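Local atomic coordinates of putative oxidoreductase (Bacteroides fragilis NCTC 9343, PDB entry 3FHL), a protein that probably works as a nucleotide-dependent oxidoreductase of the Gfo/Idh/MocA family, with a Rossmann-type NAD-binding domain. Residues C[26-29]-C[30-33]; C[109-112]-C[113-117]; C[121-124]-C[125-128]; C[277-280]-C[281-285]; C[313-317]-C[318-322]. All coordinates share one frame; numbering follows the deposited sequence.

Contact 1: C[26-29]-C[30-33]; sequences STNP and HFEL
Asn28 OD1 is the polar atom on which this turn closes. It takes the backbone N-H of His30, with N to OD1 2.9 Å and the donor in the carbonyl plane, which makes an Asx turn across Pro29. The same oxygen lies at the edge of two rings, 3.3 Å from CD2 of His30 and 3.6 Å from CD2 of Phe31, so both present C-H groups to it. With CG swung opposite the backbone N (chi1 -168°), the Asn28 amide points forward over the turn and stands almost perpendicular to the Phe31 ring, the planes 86° apart. Pro29 covers one face of the His30 imidazole near its rim, CG coming to 4.1 Å from CD2. Under the Asx turn runs a type I beta turn from Asn28 to Phe31, whose closing bond from Phe31 N to Asn28 O is weak at 3.3 Å. Asn28 ND2 reaches away to Gln312. The whole bend reverses the chain from helix 15-27 into strand 31-37 of the Rossmann beta-alpha-beta unit, and helix 309-320 packs against it: the Tyr315 ring stacks on His30, while Phe31 packs against Ile25 of helix 15-27 and Ile6 of strand 6-10.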
loop_
_atom_site.group_PDB
_atom_site.type_symbol
_atom_site.label_atom_id
_atom_site.label_comp_id
_atom_site.label_asym_id
_atom_site.label_seq_id
_atom_site.Cartn_x
_atom_site.Cartn_y
_atom_site.Cartn_z
ATOM N N SER C 26 -1.973 -32.855 -21.803
ATOM C CA SER C 26 -2.163 -34.290 -21.590
ATOM C C SER C 26 -3.525 -34.661 -20.994
ATOM O O SER C 26 -4.224 -35.519 -21.542
ATOM C CB SER C 26 -1.053 -34.839 -20.698
ATOM O OG SER C 26 -1.056 -36.251 -20.680
ATOM N N THR C 27 -3.920 -34.016 -19.897
ATOM C CA THR C 27 -5.154 -34.411 -19.204
ATOM C C THR C 27 -6.426 -33.892 -19.870
ATOM O O THR C 27 -7.495 -34.478 -19.704
ATOM C CB THR C 27 -5.152 -34.025 -17.705
ATOM O OG1 THR C 27 -4.864 -32.630 -17.555
ATOM C CG2 THR C 27 -4.118 -34.849 -16.942
ATOM N N ASN C 28 -6.315 -32.794 -20.613
ATOM C CA ASN C 28 -7.473 -32.275 -21.336
ATOM C C ASN C 28 -7.771 -33.230 -22.494
ATOM O O ASN C 28 -6.889 -33.494 -23.323
ATOM C CB ASN C 28 -7.228 -30.851 -21.833
ATOM C CG ASN C 28 -8.497 -30.167 -22.327
ATOM O OD1 ASN C 28 -9.191 -30.681 -23.187
ATOM N ND2 ASN C 28 -8.791 -28.990 -21.791
ATOM N N PRO C 29 -9.003 -33.771 -22.534
ATOM C CA PRO C 29 -9.408 -34.738 -23.566
ATOM C C PRO C 29 -9.545 -34.136 -24.967
ATOM O O PRO C 29 -9.624 -34.877 -25.947
ATOM C CB PRO C 29 -10.773 -35.225 -23.070
ATOM C CG PRO C 29 -11.301 -34.098 -22.264
ATOM C CD PRO C 29 -10.097 -33.510 -21.577
ATOM N N HIS C 30 -9.555 -32.811 -25.065
ATOM C CA HIS C 30 -9.710 -32.152 -26.362
ATOM C C HIS C 30 -8.374 -31.861 -27.030
ATOM O O HIS C 30 -8.330 -31.284 -28.120
ATOM C CB HIS C 30 -10.510 -30.862 -26.226
ATOM C CG HIS C 30 -11.846 -31.039 -25.575
ATOM N ND1 HIS C 30 -12.915 -31.633 -26.212
ATOM C CD2 HIS C 30 -12.293 -30.682 -24.346
ATOM C CE1 HIS C 30 -13.958 -31.649 -25.399
ATOM N NE2 HIS C 30 -13.608 -31.075 -24.261
ATOM N N PHE C 31 -7.284 -32.248 -26.371
ATOM C CA PHE C 31 -5.948 -32.055 -26.918
ATOM C C PHE C 31 -5.239 -33.385 -26.950
ATOM O O PHE C 31 -5.472 -34.234 -26.094
ATOM C CB PHE C 31 -5.112 -31.089 -26.036
ATOM C CG PHE C 31 -5.600 -29.658 -26.061
ATOM C CD1 PHE C 31 -4.998 -28.723 -26.887
ATOM C CD2 PHE C 31 -6.668 -29.259 -25.261
ATOM C CE1 PHE C 31 -5.462 -27.403 -26.931
ATOM C CE2 PHE C 31 -7.147 -27.953 -25.308
ATOM C CZ PHE C 31 -6.534 -27.025 -26.127
ATOM N N GLU C 32 -4.346 -33.550 -27.920
ATOM C CA GLU C 32 -3.371 -34.620 -27.855
ATOM C C GLU C 32 -1.993 -33.995 -27.696
ATOM O O GLU C 32 -1.580 -33.163 -28.519
ATOM C CB GLU C 32 -3.422 -35.506 -29.112
ATOM C CG GLU C 32 -2.390 -36.638 -29.088
ATOM C CD GLU C 32 -2.216 -37.360 -30.425
ATOM O OE1 GLU C 32 -1.468 -38.361 -30.450
ATOM O OE2 GLU C 32 -2.804 -36.931 -31.442
ATOM N N LEU C 33 -1.292 -34.373 -26.629
ATOM C CA LEU C 33 0.115 -34.029 -26.485
ATOM C C LEU C 33 0.868 -34.921 -27.453
ATOM O O LEU C 33 1.325 -36.014 -27.102
ATOM C CB LEU C 33 0.613 -34.205 -25.040
ATOM C CG LEU C 33 2.058 -33.774 -24.701
ATOM C CD1 LEU C 33 2.352 -32.289 -24.987
ATOM C CD2 LEU C 33 2.413 -34.123 -23.251
#

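Contact 2: C[109-112]-C[113-117]; sequences IALA and KKKGL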
loop_
_atom_site.group_PDB
_atom_site.type_symbol
_atom_site.label_atom_id
_atom_site.label_comp_id
_atom_site.label_asym_id
_atom_site.label_seq_id
_atom_site.Cartn_x
_atom_site.Cartn_y
_atom_site.Cartn_z
ATOM N N ILE C 109 1.209 -10.356 -34.521
ATOM C CA ILE C 109 -0.242 -10.214 -34.367
ATOM C C ILE C 109 -0.912 -9.988 -35.730
ATOM O O ILE C 109 -1.917 -10.627 -36.043
ATOM C CB ILE C 109 -0.598 -9.099 -33.337
ATOM C CG1 ILE C 109 -0.287 -9.583 -31.905
ATOM C CG2 ILE C 109 -2.068 -8.654 -33.454
ATOM C CD1 ILE C 109 -0.272 -8.480 -30.846
ATOM N N ALA C 110 -0.323 -9.108 -36.541
ATOM C CA ALA C 110 -0.812 -8.839 -37.901
ATOM C C ALA C 110 -0.682 -10.051 -38.842
ATOM O O ALA C 110 -1.581 -10.307 -39.637
ATOM C CB ALA C 110 -0.111 -7.630 -38.481
ATOM N N LEU C 111 0.428 -10.787 -38.740
ATOM C CA LEU C 111 0.618 -12.015 -39.514
ATOM C C LEU C 111 -0.437 -13.073 -39.168
ATOM O O LEU C 111 -1.077 -13.625 -40.066
ATOM C CB LEU C 111 2.032 -12.574 -39.323
ATOM C CG LEU C 111 2.424 -13.888 -40.008
ATOM C CD1 LEU C 111 2.442 -13.766 -41.532
ATOM C CD2 LEU C 111 3.785 -14.371 -39.502
ATOM N N ALA C 112 -0.634 -13.334 -37.872
ATOM C CA ALA C 112 -1.671 -14.265 -37.434
ATOM C C ALA C 112 -3.073 -13.835 -37.874
ATOM O O ALA C 112 -3.898 -14.677 -38.237
ATOM C CB ALA C 112 -1.617 -14.459 -35.912
ATOM N N LYS C 113 -3.342 -12.534 -37.839
ATOM C CA LYS C 113 -4.645 -12.003 -38.263
ATOM C C LYS C 113 -4.857 -12.191 -39.776
ATOM O O LYS C 113 -5.948 -12.565 -40.222
ATOM C CB LYS C 113 -4.778 -10.523 -37.893
ATOM C CG LYS C 113 -6.185 -9.964 -38.093
ATOM C CD LYS C 113 -6.237 -8.453 -38.004
ATOM C CE LYS C 113 -7.606 -7.938 -38.438
ATOM N NZ LYS C 113 -7.743 -6.461 -38.244
ATOM N N LYS C 114 -3.803 -11.940 -40.546
ATOM C CA LYS C 114 -3.847 -12.084 -41.997
ATOM C C LYS C 114 -4.161 -13.525 -42.391
ATOM O O LYS C 114 -5.019 -13.769 -43.244
ATOM C CB LYS C 114 -2.525 -11.636 -42.623
ATOM C CG LYS C 114 -2.550 -11.565 -44.150
ATOM C CD LYS C 114 -1.192 -11.178 -44.730
ATOM C CE LYS C 114 -0.227 -12.360 -44.785
ATOM N NZ LYS C 114 1.161 -11.916 -45.098
ATOM N N LYS C 115 -3.486 -14.469 -41.740
ATOM C CA LYS C 115 -3.654 -15.890 -42.046
ATOM C C LYS C 115 -4.844 -16.561 -41.362
ATOM O O LYS C 115 -5.089 -17.746 -41.592
ATOM C CB LYS C 115 -2.373 -16.662 -41.724
ATOM C CG LYS C 115 -1.122 -16.092 -42.377
ATOM C CD LYS C 115 0.048 -17.048 -42.262
ATOM C CE LYS C 115 -0.178 -18.275 -43.135
ATOM N NZ LYS C 115 1.069 -19.047 -43.322
ATOM N N GLY C 116 -5.578 -15.814 -40.536
ATOM C CA GLY C 116 -6.701 -16.363 -39.761
ATOM C C GLY C 116 -6.286 -17.395 -38.721
ATOM O O GLY C 116 -7.007 -18.366 -38.469
ATOM N N LEU C 117 -5.111 -17.187 -38.126
ATOM C CA LEU C 117 -4.559 -18.104 -37.134
ATOM C C LEU C 117 -4.622 -17.491 -35.733
ATOM O O LEU C 117 -4.519 -16.271 -35.582
ATOM C CB LEU C 117 -3.109 -18.453 -37.488
ATOM C CG LEU C 117 -2.871 -19.163 -38.829
ATOM C CD1 LEU C 117 -1.386 -19.257 -39.125
ATOM C CD2 LEU C 117 -3.523 -20.540 -38.837
#
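The flat group that matters here is the carbonyl of Ala112: Leu117 N approaches Ala112 O in the carbonyl plane at 2.8 Å. CB of Leu117 lies 3.9 Å from Ala112 O. The N-H bond is the long one of a Schellman motif; a weak one from Gly116 N to Lys113 O lies inside it, and Gly116 turns the chain with positive phi (65°). Leading up to it, Lys113, Lys114 and Lys115 each give their N-H to the residue four back, Lys115 N reaching Leu111 O at 3.1 Å. The side chains of Leu111 and Lys115 run side by side in the same direction, with CD1 of Leu111 4.1 Å from CD of Lys115. Past that point Lys115 bends at chi3 (69°), and its ammonium hydrogen-bonds Leu86 O. Ala112 CB sits 3.4 Å from Leu117 O, tucked inside the returning chain. The motif closes helix 102-115 of the unit 91-95, 102-115, 119-122: Leu111 and Ala112 pack on helix 78-87, Ile109 on helix 328-347, and both Ile109 and Ala112 on Leu119 of the following strand.

Contact 3: C[121-124]-C[125-128]; sequences VYQN and RRWD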
loop_
_atom_site.group_PDB
_atom_site.type_symbol
_atom_site.label_atom_id
_atom_site.label_comp_id
_atom_site.label_asym_id
_atom_site.label_seq_id
_atom_site.Cartn_x
_atom_site.Cartn_y
_atom_site.Cartn_z
ATOM N N VAL C 121 -0.880 -15.420 -25.903
ATOM C CA VAL C 121 0.224 -15.355 -24.950
ATOM C C VAL C 121 -0.217 -15.953 -23.616
ATOM O O VAL C 121 -1.273 -15.600 -23.092
ATOM C CB VAL C 121 0.823 -13.931 -24.813
ATOM C CG1 VAL C 121 1.845 -13.869 -23.668
ATOM C CG2 VAL C 121 1.530 -13.539 -26.104
ATOM N N TYR C 122 0.583 -16.885 -23.103
ATOM C CA TYR C 122 0.293 -17.596 -21.854
ATOM C C TYR C 122 0.375 -16.672 -20.634
ATOM O O TYR C 122 1.460 -16.251 -20.232
ATOM C CB TYR C 122 1.266 -18.760 -21.679
ATOM C CG TYR C 122 0.918 -19.691 -20.538
ATOM C CD1 TYR C 122 -0.282 -20.404 -20.533
ATOM C CD2 TYR C 122 1.800 -19.880 -19.481
ATOM C CE1 TYR C 122 -0.604 -21.273 -19.501
ATOM C CE2 TYR C 122 1.493 -20.740 -18.449
ATOM C CZ TYR C 122 0.294 -21.439 -18.466
ATOM O OH TYR C 122 -0.013 -22.284 -17.434
ATOM N N GLN C 123 -0.780 -16.364 -20.055
ATOM C CA GLN C 123 -0.852 -15.586 -18.815
ATOM C C GLN C 123 -1.733 -16.347 -17.836
ATOM O O GLN C 123 -2.941 -16.123 -17.756
ATOM C CB GLN C 123 -1.394 -14.170 -19.086
ATOM C CG GLN C 123 -0.595 -13.388 -20.144
ATOM C CD GLN C 123 -0.780 -11.890 -20.054
ATOM O OE1 GLN C 123 -0.321 -11.260 -19.106
ATOM N NE2 GLN C 123 -1.433 -11.306 -21.054
ATOM N N ASN C 124 -1.121 -17.257 -17.082
ATOM C CA ASN C 124 -1.880 -18.214 -16.290
ATOM C C ASN C 124 -2.488 -17.726 -14.982
ATOM O O ASN C 124 -3.383 -18.381 -14.438
ATOM C CB ASN C 124 -1.050 -19.464 -16.010
ATOM C CG ASN C 124 0.242 -19.177 -15.272
ATOM O OD1 ASN C 124 0.637 -18.039 -15.055
ATOM N ND2 ASN C 124 0.921 -20.232 -14.899
ATOM N N ARG C 125 -2.018 -16.585 -14.478
ATOM C CA ARG C 125 -2.495 -16.105 -13.184
ATOM C C ARG C 125 -3.894 -15.516 -13.239
ATOM O O ARG C 125 -4.479 -15.178 -12.207
ATOM C CB ARG C 125 -1.473 -15.184 -12.510
ATOM C CG ARG C 125 -0.235 -15.968 -12.021
ATOM C CD ARG C 125 0.563 -15.181 -11.007
ATOM N NE ARG C 125 1.780 -15.878 -10.588
ATOM C CZ ARG C 125 1.844 -16.777 -9.605
ATOM N NH1 ARG C 125 0.752 -17.127 -8.923
ATOM N NH2 ARG C 125 3.013 -17.335 -9.314
ATOM N N ARG C 126 -4.460 -15.468 -14.444
ATOM C CA ARG C 126 -5.888 -15.233 -14.607
ATOM C C ARG C 126 -6.704 -16.406 -14.051
ATOM O O ARG C 126 -7.891 -16.267 -13.770
ATOM C CB ARG C 126 -6.221 -15.030 -16.079
ATOM C CG ARG C 126 -5.531 -13.840 -16.696
ATOM C CD ARG C 126 -6.185 -13.477 -17.991
ATOM N NE ARG C 126 -5.408 -12.541 -18.797
ATOM C CZ ARG C 126 -5.771 -12.161 -20.015
ATOM N NH1 ARG C 126 -5.038 -11.299 -20.703
ATOM N NH2 ARG C 126 -6.885 -12.645 -20.545
ATOM N N TRP C 127 -6.048 -17.551 -13.867
ATOM C CA TRP C 127 -6.721 -18.724 -13.295
ATOM C C TRP C 127 -6.163 -19.119 -11.926
ATOM O O TRP C 127 -6.325 -20.253 -11.492
ATOM C CB TRP C 127 -6.663 -19.909 -14.274
ATOM C CG TRP C 127 -7.479 -19.688 -15.532
ATOM C CD1 TRP C 127 -8.819 -19.938 -15.703
ATOM C CD2 TRP C 127 -7.013 -19.154 -16.769
ATOM N NE1 TRP C 127 -9.210 -19.587 -16.979
ATOM C CE2 TRP C 127 -8.121 -19.108 -17.654
ATOM C CE3 TRP C 127 -5.767 -18.698 -17.221
ATOM C CZ2 TRP C 127 -8.014 -18.634 -18.960
ATOM C CZ3 TRP C 127 -5.664 -18.234 -18.527
ATOM C CH2 TRP C 127 -6.785 -18.200 -19.378
ATOM N N ASP C 128 -5.499 -18.181 -11.244
ATOM C CA ASP C 128 -5.162 -18.380 -9.828
ATOM C C ASP C 128 -6.465 -18.431 -9.048
ATOM O O ASP C 128 -7.412 -17.734 -9.406
ATOM C CB ASP C 128 -4.296 -17.224 -9.309
ATOM C CG ASP C 128 -2.803 -17.447 -9.541
ATOM O OD1 ASP C 128 -2.415 -18.480 -10.127
ATOM O OD2 ASP C 128 -1.998 -16.581 -9.126
#
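Trp127 turns back toward Asn124, its N-H held by Asn124 O at 2.8 Å from above the carbonyl plane. The indole is thrown opposite its own carbonyl carbon (chi1 -67°), which brings its edge to the preceding backbone: CE3 is 3.7 Å from Asn124 O, nearly in the ring plane. Gln123 O approaches CZ3 of Trp127 obliquely at 3.5 Å. CB of Arg126 covers one face near the rim. Asn124 takes the crowded position, CG between backbone N and carbonyl carbon (chi1 59°), which sets the amide alongside the Arg125 side chain, pointing the same way, with OD1 3.8 Å from CG of Arg125. Its ND2 has a weak bond to Tyr122 OH. Both arginines are extended from CG to NE but serve different partners. Arg125 sends NH1 in its guanidinium plane to the syn lone pair of Asp128 OD2 at 2.8 Å. Arg126 passes Gln123, NE2 to NH1 3.6 Å with the planes 57° apart, on its way to salt bridges with Asp185 and Asp330 and a bond to Glu325 O. Two carboxylates and a carbonyl thus probably balance the buried positive charge and satisfy N-H groups of Arg126, tying this link to helices 180-191 and 328-347.

Contact 4: C[277-280]-C[281-285]; sequences GEES and EQEWG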
loop_
_atom_site.group_PDB
_atom_site.type_symbol
_atom_site.label_atom_id
_atom_site.label_comp_id
_atom_site.label_asym_id
_atom_site.label_seq_id
_atom_site.Cartn_x
_atom_site.Cartn_y
_atom_site.Cartn_z
ATOM N N GLY C 277 -6.732 -27.363 -7.288
ATOM C CA GLY C 277 -6.800 -25.902 -7.141
ATOM C C GLY C 277 -7.568 -25.416 -5.921
ATOM O O GLY C 277 -7.663 -24.203 -5.678
ATOM N N GLU C 278 -8.123 -26.350 -5.147
ATOM C CA GLU C 278 -8.900 -25.979 -3.965
ATOM C C GLU C 278 -8.011 -25.411 -2.861
ATOM O O GLU C 278 -6.830 -25.786 -2.728
ATOM C CB GLU C 278 -9.731 -27.157 -3.432
ATOM C CG GLU C 278 -10.953 -27.507 -4.285
ATOM C CD GLU C 278 -11.863 -28.565 -3.651
ATOM O OE1 GLU C 278 -11.493 -29.157 -2.609
ATOM O OE2 GLU C 278 -12.953 -28.805 -4.210
ATOM N N GLU C 279 -8.598 -24.502 -2.081
ATOM C CA GLU C 279 -7.946 -23.924 -0.913
ATOM C C GLU C 279 -8.686 -24.324 0.346
ATOM O O GLU C 279 -9.890 -24.593 0.314
ATOM C CB GLU C 279 -7.934 -22.394 -1.002
ATOM C CG GLU C 279 -7.154 -21.833 -2.170
ATOM C CD GLU C 279 -7.187 -20.319 -2.221
ATOM O OE1 GLU C 279 -8.299 -19.731 -2.290
ATOM O OE2 GLU C 279 -6.093 -19.725 -2.217
ATOM N N SER C 280 -7.959 -24.344 1.460
ATOM C CA SER C 280 -8.547 -24.615 2.766
ATOM C C SER C 280 -9.269 -23.380 3.293
ATOM O O SER C 280 -9.114 -22.278 2.750
ATOM C CB SER C 280 -7.461 -25.030 3.754
ATOM O OG SER C 280 -6.546 -23.969 3.972
ATOM N N GLU C 281 -10.046 -23.567 4.359
ATOM C CA GLU C 281 -10.759 -22.464 5.016
ATOM C C GLU C 281 -9.808 -21.357 5.512
ATOM O O GLU C 281 -10.134 -20.165 5.442
ATOM C CB GLU C 281 -11.661 -23.003 6.142
ATOM C CG GLU C 281 -11.911 -22.036 7.316
ATOM C CD GLU C 281 -13.352 -22.022 7.814
ATOM O OE1 GLU C 281 -14.190 -22.787 7.285
ATOM O OE2 GLU C 281 -13.644 -21.231 8.740
ATOM N N GLN C 282 -8.631 -21.777 5.971
ATOM C CA GLN C 282 -7.560 -20.899 6.432
ATOM C C GLN C 282 -6.995 -20.036 5.293
ATOM O O GLN C 282 -6.668 -18.865 5.501
ATOM C CB GLN C 282 -6.460 -21.768 7.048
ATOM C CG GLN C 282 -5.328 -21.037 7.748
ATOM C CD GLN C 282 -4.400 -21.995 8.499
ATOM O OE1 GLN C 282 -3.191 -22.033 8.250
ATOM N NE2 GLN C 282 -4.969 -22.780 9.415
ATOM N N GLU C 283 -6.904 -20.616 4.096
ATOM C CA GLU C 283 -6.379 -19.927 2.925
ATOM C C GLU C 283 -7.415 -19.011 2.290
ATOM O O GLU C 283 -7.051 -18.013 1.673
ATOM C CB GLU C 283 -5.839 -20.925 1.896
ATOM C CG GLU C 283 -4.541 -21.582 2.344
ATOM C CD GLU C 283 -4.243 -22.915 1.672
ATOM O OE1 GLU C 283 -3.101 -23.408 1.842
ATOM O OE2 GLU C 283 -5.126 -23.475 0.987
ATOM N N TRP C 284 -8.699 -19.324 2.458
ATOM C CA TRP C 284 -9.765 -18.480 1.900
ATOM C C TRP C 284 -9.687 -17.055 2.425
ATOM O O TRP C 284 -9.199 -16.819 3.526
ATOM C CB TRP C 284 -11.157 -19.028 2.228
ATOM C CG TRP C 284 -11.539 -20.322 1.544
ATOM C CD1 TRP C 284 -10.996 -20.856 0.408
ATOM C CD2 TRP C 284 -12.576 -21.223 1.956
ATOM N NE1 TRP C 284 -11.620 -22.049 0.100
ATOM C CE2 TRP C 284 -12.595 -22.293 1.030
ATOM C CE3 TRP C 284 -13.498 -21.225 3.017
ATOM C CZ2 TRP C 284 -13.501 -23.360 1.134
ATOM C CZ3 TRP C 284 -14.392 -22.295 3.129
ATOM C CH2 TRP C 284 -14.383 -23.346 2.188
ATOM N N GLY C 285 -10.189 -16.116 1.639
ATOM C CA GLY C 285 -10.228 -14.718 2.041
ATOM C C GLY C 285 -11.365 -14.441 2.985
ATOM O O GLY C 285 -12.318 -15.210 3.054
HETATM O O HOH W 1 -11.063 -23.396 -2.557
#
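Ser280 and Glu283 exchange bonds at the tight centre of this loop. Ser280 N gives a straight bond to OE2 of Glu283 (3.0 Å, 167° at the hydrogen), meeting the carboxylate from above its plane. In return Glu283 N makes a weak bond to Ser280 OG, which chi1 of 64° turns back toward it. The exchange resembles a capping box, although 281-283 has only helical backbone angles and no regular helix follows. Ser280 O takes Trp284 N at 3.0 Å and also lies 3.3 Å above the indole plane near its rim, on the face that Glu281 CA covers as well. At the ring edge a water sits in plane, accepting from Trp284 NE1 at 3.0 Å and from Glu279 N at 2.7 Å, so it ties the two sides of the loop together. CB of Glu279 reaches CD1 of Trp284 at 3.7 Å.

The outer side is looser: Glu281 and Gln282 are exposed, and the Gln282 side chain meets Ser280 through CB, 3.8 Å from OG, before its amide leads away. Glu279 OE2 and Glu283 OE2 are 5.0 Å apart, near but not in contact. Glu279 OE2 is paired with Lys255, which also bonds the backbone O of Glu283, and Glu283 OE1 with Lys260; these positive charges probably offset the repulsion and let two acidic side chains converge on one turn.

Contact 5: C[313-317]-C[318-322]; sequences NIYEH and LCLGQ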
loop_
_atom_site.group_PDB
_atom_site.type_symbol
_atom_site.label_atom_id
_atom_site.label_comp_id
_atom_site.label_asym_id
_atom_site.label_seq_id
_atom_site.Cartn_x
_atom_site.Cartn_y
_atom_site.Cartn_z
ATOM N N ASN C 313 -10.045 -22.870 -22.635
ATOM C CA ASN C 313 -10.412 -21.699 -23.418
ATOM C C ASN C 313 -9.935 -21.762 -24.869
ATOM O O ASN C 313 -10.663 -21.359 -25.777
ATOM C CB ASN C 313 -9.930 -20.404 -22.761
ATOM C CG ASN C 313 -10.227 -19.182 -23.616
ATOM O OD1 ASN C 313 -9.316 -18.511 -24.085
ATOM N ND2 ASN C 313 -11.512 -18.919 -23.854
ATOM N N ILE C 314 -8.713 -22.253 -25.075
ATOM C CA ILE C 314 -8.165 -22.400 -26.420
ATOM C C ILE C 314 -9.031 -23.352 -27.244
ATOM O O ILE C 314 -9.361 -23.056 -28.410
ATOM C CB ILE C 314 -6.697 -22.855 -26.379
ATOM C CG1 ILE C 314 -5.824 -21.686 -25.947
ATOM C CG2 ILE C 314 -6.220 -23.407 -27.749
ATOM C CD1 ILE C 314 -4.396 -22.021 -25.925
ATOM N N TYR C 315 -9.437 -24.453 -26.622
ATOM C CA TYR C 315 -10.315 -25.417 -27.265
ATOM C C TYR C 315 -11.646 -24.782 -27.660
ATOM O O TYR C 315 -12.078 -24.916 -28.804
ATOM C CB TYR C 315 -10.536 -26.655 -26.387
ATOM C CG TYR C 315 -11.781 -27.435 -26.778
ATOM C CD1 TYR C 315 -11.799 -28.241 -27.927
ATOM C CD2 TYR C 315 -12.947 -27.340 -26.019
ATOM C CE1 TYR C 315 -12.946 -28.951 -28.289
ATOM C CE2 TYR C 315 -14.099 -28.027 -26.385
ATOM C CZ TYR C 315 -14.092 -28.826 -27.514
ATOM O OH TYR C 315 -15.238 -29.504 -27.856
ATOM N N GLU C 316 -12.276 -24.085 -26.718
ATOM C CA GLU C 316 -13.568 -23.430 -26.959
ATOM C C GLU C 316 -13.490 -22.360 -28.037
ATOM O O GLU C 316 -14.433 -22.155 -28.778
ATOM C CB GLU C 316 -14.161 -22.885 -25.658
ATOM C CG GLU C 316 -14.613 -24.007 -24.739
ATOM C CD GLU C 316 -15.371 -23.537 -23.521
ATOM O OE1 GLU C 316 -15.780 -22.357 -23.471
ATOM O OE2 GLU C 316 -15.556 -24.371 -22.608
ATOM N N HIS C 317 -12.339 -21.720 -28.148
ATOM C CA HIS C 317 -12.089 -20.754 -29.192
ATOM C C HIS C 317 -11.947 -21.399 -30.569
ATOM O O HIS C 317 -12.610 -20.982 -31.518
ATOM C CB HIS C 317 -10.828 -19.960 -28.870
ATOM C CG HIS C 317 -10.430 -19.001 -29.947
ATOM N ND1 HIS C 317 -11.228 -17.947 -30.336
ATOM C CD2 HIS C 317 -9.315 -18.931 -30.707
ATOM C CE1 HIS C 317 -10.616 -17.264 -31.290
ATOM N NE2 HIS C 317 -9.452 -17.838 -31.531
ATOM N N LEU C 318 -11.068 -22.392 -30.663
ATOM C CA LEU C 318 -10.715 -23.015 -31.942
ATOM C C LEU C 318 -11.806 -23.955 -32.469
ATOM O O LEU C 318 -12.026 -24.042 -33.677
ATOM C CB LEU C 318 -9.398 -23.781 -31.810
ATOM C CG LEU C 318 -8.101 -22.991 -31.637
ATOM C CD1 LEU C 318 -6.982 -23.965 -31.383
ATOM C CD2 LEU C 318 -7.790 -22.094 -32.838
ATOM N N CYS C 319 -12.486 -24.645 -31.557
ATOM C CA CYS C 319 -13.469 -25.651 -31.926
ATOM C C CYS C 319 -14.925 -25.218 -31.780
ATOM O O CYS C 319 -15.785 -25.767 -32.465
ATOM C CB CYS C 319 -13.224 -26.937 -31.149
ATOM S SG CYS C 319 -11.626 -27.680 -31.497
ATOM N N LEU C 320 -15.211 -24.252 -30.901
ATOM C CA LEU C 320 -16.592 -23.818 -30.675
ATOM C C LEU C 320 -16.844 -22.333 -30.945
ATOM O O LEU C 320 -17.916 -21.814 -30.616
ATOM C CB LEU C 320 -17.075 -24.191 -29.265
ATOM C CG LEU C 320 -16.989 -25.648 -28.797
ATOM C CD1 LEU C 320 -17.373 -25.761 -27.325
ATOM C CD2 LEU C 320 -17.869 -26.556 -29.639
ATOM N N GLY C 321 -15.857 -21.662 -31.537
ATOM C CA GLY C 321 -15.954 -20.239 -31.904
ATOM C C GLY C 321 -16.098 -19.225 -30.771
ATOM O O GLY C 321 -16.529 -18.095 -31.001
ATOM N N GLN C 322 -15.754 -19.622 -29.544
ATOM C CA GLN C 322 -15.853 -18.725 -28.385
ATOM C C GLN C 322 -14.714 -17.700 -28.403
ATOM O O GLN C 322 -13.691 -17.948 -29.039
ATOM C CB GLN C 322 -15.848 -19.539 -27.078
ATOM C CG GLN C 322 -17.006 -20.546 -26.961
ATOM C CD GLN C 322 -18.349 -19.906 -27.225
ATOM O OE1 GLN C 322 -18.845 -19.124 -26.417
ATOM N NE2 GLN C 322 -18.948 -20.234 -28.370
#
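With CG turned opposite the backbone N (chi1 176°), the imidazole of His317 stands out from the side of the last turn, where the chain returning after Gly321 brings Gln322 O to it; a similar torsion in Tyr315 (chi1 160°) sends its ring along the flank beside Cys319. ND1 of His317 donates to Gln322 O at 2.8 Å, the oxygen in the ring plane and the N-H directed nearly along the C=O axis. Glu316 O is gripped twice, by Gln322 N at 3.0 Å and weakly by Leu320 N. Gly321, with positive phi, carries the chain round at this C-terminal end of helix 309-320, a helix of the C-terminal alpha/beta region that nevertheless lies against strands 6-10, 31-37 and 91-95 of the Rossmann sheet. On the flank facing those strands, Cys319 makes an oblique sulfur-aromatic contact with Tyr315: SG is 4.6 Å from the ring centroid, and CB comes to 3.5 Å from CE1. Beyond the glycine, Gln322 bends back so that NE2 bonds Leu320 O at 2.9 Å.

Overall arrangement
Contacts 1 and 2 lie in the Rossmann portion, and contact 3 follows from its last strand, 119-122. Contact 1 turns helix 15-27 into strand 31-37; contact 2 ends helix 102-115, and contact 3 continues from the next strand, at the edge of the same parallel sheet. The centre of contact 3 is about 3 Å from the centre of the chain, where the chain leaves that sheet. Contact 4 belongs to the loop before strand 286-291 of the mixed sheet, its centre about 41 Å from that of contact 2, on the opposite side of the chain's centre. Contact 5, later in sequence, returns to the Rossmann sheet and touches contact 1 directly, joining the two family regions, with centres about 14 Å apart.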